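Local coordinates for protein V-type ATP synthase alpha chain (PDB 4O1S) that is a V-type ATP synthase subunit A intein, a mostly beta-stranded protein-splicing element of the Hint (hedgehog/intein) fold, at residues V89-V94 against V108-L113. Numbering follows the deposited sequence.
Sequences VSVTPV and VMASNL. With SO4 (sulfate ion), chain G.
The carbonyl of P93 meets the backbone of S111 where two strand ends bend into loops. S111 N donates to P93 O at 3.0 Å, with an N-H...O angle of 150°. The donor lies in the carbonyl plane on a lone pair, its approach bent to 140° at the oxygen. S111 OG, held between its own N and carbonyl carbon (chi1 61°), reaches the same acceptor in a weak bond of 3.4 Å. Beside these bonds, the CB atoms of P93 and S111 lie 4.1 Å apart.

Van der Waals contacts flank the polar link. A110 directs its methyl at the other segment, where CB lies 3.6 Å from T92 O and forms an apolar pair with V91 CG2 at 3.7 Å. On M109, CG passes V94 O at 3.8 Å; CG is anti to the carbonyl carbon and chi2 is extended, which carries SD to a second apolar pair, 4.3 Å from V94 CG1.

Further out, M109 O accepts from both N112 N and L113 N, closing the turn that presents S111 N. M109 N donates to O4 of a sulfate at 2.8 Å, while V94 N is hydrogen-bonded to a bound EPE molecule; both are probably carried over from crystallisation. V79 of strand 77-83 touches both P93 and A110.

The contact joins the loops that follow strands 88-91 and 104-109, which belong to different sheets of the Hint fold, at the TPV sequence that begins the TxxH signature of intein block B. One carbonyl oxygen accepts an amide bond and a weak hydroxyl bond, tying the turn at 109-113 to the loop at P93, with the A110 methyl and the M109 thioether packed alongside.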
ATOM      1  N   VAL A  89       2.187  -3.113  -8.245  1.00 26.77           N
ATOM      2  CA  VAL A  89       1.941  -1.905  -7.480  1.00 27.33           C
ATOM      3  C   VAL A  89       3.046  -0.896  -7.836  1.00 32.91           C
ATOM      4  O   VAL A  89       4.188  -1.276  -8.113  1.00 40.11           O
ATOM      5  CB  VAL A  89       1.872  -2.210  -5.978  1.00 24.66           C
ATOM      6  CG1 VAL A  89       3.232  -2.681  -5.467  1.00 25.33           C
ATOM      7  CG2 VAL A  89       1.357  -1.001  -5.190  1.00 19.31           C
ATOM      8  N   SER A  90       2.691   0.380  -7.905  1.00 29.85           N
ATOM      9  CA  SER A  90       3.685   1.430  -8.102  1.00 32.27           C
ATOM     10  C   SER A  90       3.792   2.148  -6.768  1.00 32.78           C
ATOM     11  O   SER A  90       2.783   2.572  -6.178  1.00 34.69           O
ATOM     12  CB  SER A  90       3.288   2.407  -9.224  1.00 29.62           C
ATOM     13  OG  SER A  90       3.155   1.764 -10.488  1.00 25.83           O
ATOM     14  N   VAL A  91       5.007   2.244  -6.252  1.00 27.43           N
ATOM     15  CA  VAL A  91       5.185   2.876  -4.956  1.00 23.54           C
ATOM     16  C   VAL A  91       6.387   3.798  -4.950  1.00 26.47           C
ATOM     17  O   VAL A  91       7.212   3.840  -5.866  1.00 28.43           O
ATOM     18  CB  VAL A  91       5.327   1.850  -3.806  1.00 20.33           C
ATOM     19  CG1 VAL A  91       4.083   0.957  -3.715  1.00 20.26           C
ATOM     20  CG2 VAL A  91       6.577   1.007  -4.012  1.00 17.89           C
ATOM     21  N   THR A  92       6.445   4.545  -3.877  1.00 31.69           N
ATOM     22  CA  THR A  92       7.528   5.436  -3.575  1.00 36.78           C
ATOM     23  C   THR A  92       8.786   4.583  -3.325  1.00 37.75           C
ATOM     24  O   THR A  92       8.681   3.467  -2.829  1.00 36.36           O
ATOM     25  CB  THR A  92       7.073   6.188  -2.311  1.00 35.48           C
ATOM     26  OG1 THR A  92       6.736   7.544  -2.647  1.00 32.15           O
ATOM     27  CG2 THR A  92       8.083   6.109  -1.233  1.00 25.18           C
ATOM     28  N   PRO A  93       9.980   5.089  -3.693  1.00 34.56           N
ATOM     29  CA  PRO A  93      11.226   4.320  -3.516  1.00 29.00           C
ATOM     30  C   PRO A  93      11.493   3.851  -2.094  1.00 32.39           C
ATOM     31  O   PRO A  93      12.068   2.760  -1.957  1.00 37.14           O
ATOM     32  CB  PRO A  93      12.312   5.295  -3.950  1.00 13.80           C
ATOM     33  CG  PRO A  93      11.657   6.146  -4.937  1.00 18.82           C
ATOM     34  CD  PRO A  93      10.203   6.296  -4.503  1.00 29.29           C
ATOM     35  N   VAL A  94      11.097   4.634  -1.079  1.00 29.68           N
ATOM     36  CA  VAL A  94      11.335   4.258   0.324  1.00 28.52           C
ATOM     37  C   VAL A  94      10.286   3.300   0.909  1.00 36.05           C
ATOM     38  O   VAL A  94      10.487   2.755   1.996  1.00 41.62           O
ATOM     39  CB  VAL A  94      11.521   5.479   1.276  1.00 26.01           C
ATOM     40  CG1 VAL A  94      12.773   6.235   0.944  1.00 14.39           C
ATOM     41  CG2 VAL A  94      10.339   6.410   1.227  1.00 20.11           C
ATOM     42  N   VAL A 108      12.111  -4.896   2.631  1.00 33.08           N
ATOM     43  CA  VAL A 108      13.051  -4.293   1.709  1.00 33.15           C
ATOM     44  C   VAL A 108      12.419  -3.083   1.033  1.00 30.84           C
ATOM     45  O   VAL A 108      11.224  -3.075   0.728  1.00 34.00           O
ATOM     46  CB  VAL A 108      13.557  -5.310   0.662  1.00 41.58           C
ATOM     47  CG1 VAL A 108      12.421  -5.746  -0.188  1.00 56.71           C
ATOM     48  CG2 VAL A 108      14.618  -4.683  -0.236  1.00 37.63           C
ATOM     49  N   MET A 109      13.227  -2.051   0.829  1.00 30.23           N
ATOM     50  CA  MET A 109      12.774  -0.859   0.147  1.00 26.90           C
ATOM     51  C   MET A 109      12.626  -1.149  -1.313  1.00 23.60           C
ATOM     52  O   MET A 109      13.429  -1.881  -1.917  1.00 29.99           O
ATOM     53  CB  MET A 109      13.753   0.295   0.352  1.00 31.15           C
ATOM     54  CG  MET A 109      13.740   0.804   1.782  1.00 38.21           C
ATOM     55  SD  MET A 109      14.491   2.425   1.895  1.00 45.80           S
ATOM     56  CE  MET A 109      16.147   1.966   1.427  1.00 19.28           C
ATOM     57  N   ALA A 110      11.584  -0.566  -1.877  1.00 15.72           N
ATOM     58  CA  ALA A 110      11.340  -0.665  -3.295  1.00 20.57           C
ATOM     59  C   ALA A 110      12.643  -0.391  -4.085  1.00 28.38           C
ATOM     60  O   ALA A 110      12.995  -1.091  -5.051  1.00 37.21           O
ATOM     61  CB  ALA A 110      10.219   0.306  -3.670  1.00 24.85           C
ATOM     62  N   SER A 111      13.398   0.595  -3.629  1.00 31.04           N
ATOM     63  CA  SER A 111      14.649   0.925  -4.291  1.00 29.76           C
ATOM     64  C   SER A 111      15.742  -0.126  -4.095  1.00 30.51           C
ATOM     65  O   SER A 111      16.771  -0.038  -4.739  1.00 34.11           O
ATOM     66  CB  SER A 111      15.145   2.286  -3.826  1.00 29.06           C
ATOM     67  OG  SER A 111      15.386   2.264  -2.434  1.00 41.87           O
ATOM     68  N   ASN A 112      15.541  -1.119  -3.223  1.00 24.96           N
ATOM     69  CA  ASN A 112      16.563  -2.177  -3.088  1.00 26.35           C
ATOM     70  C   ASN A 112      16.092  -3.525  -3.592  1.00 31.08           C
ATOM     71  O   ASN A 112      16.869  -4.478  -3.714  1.00 27.26           O
ATOM     72  CB  ASN A 112      17.060  -2.313  -1.655  1.00 29.58           C
ATOM     73  CG  ASN A 112      17.822  -1.098  -1.195  1.00 36.32           C
ATOM     74  OD1 ASN A 112      18.558  -0.481  -1.971  1.00 46.86           O
ATOM     75  ND2 ASN A 112      17.634  -0.729   0.064  1.00 29.48           N
ATOM     76  N   LEU A 113      14.799  -3.598  -3.864  1.00 30.28           N
ATOM     77  CA  LEU A 113      14.241  -4.750  -4.530  1.00 30.68           C
ATOM     78  C   LEU A 113      15.010  -5.115  -5.822  1.00 33.27           C
ATOM     79  O   LEU A 113      15.438  -4.237  -6.594  1.00 46.90           O
ATOM     80  CB  LEU A 113      12.789  -4.446  -4.833  1.00 32.85           C
ATOM     81  CG  LEU A 113      11.884  -5.651  -4.970  1.00 37.84           C
ATOM     82  CD1 LEU A 113      11.962  -6.468  -3.684  1.00 32.48           C
ATOM     83  CD2 LEU A 113      10.463  -5.141  -5.266  1.00 37.31           C
TER
HETATM   84  S   SO4 G 205      16.185  -1.921   3.261  1.00 97.94           S
HETATM   85  O1  SO4 G 205      17.041  -3.117   3.317  1.00 98.48           O
HETATM   86  O2  SO4 G 205      14.986  -2.087   4.094  1.00103.30           O
HETATM   87  O3  SO4 G 205      16.898  -0.754   3.797  1.00 99.14           O
HETATM   88  O4  SO4 G 205      15.807  -1.723   1.856  1.00 89.77           O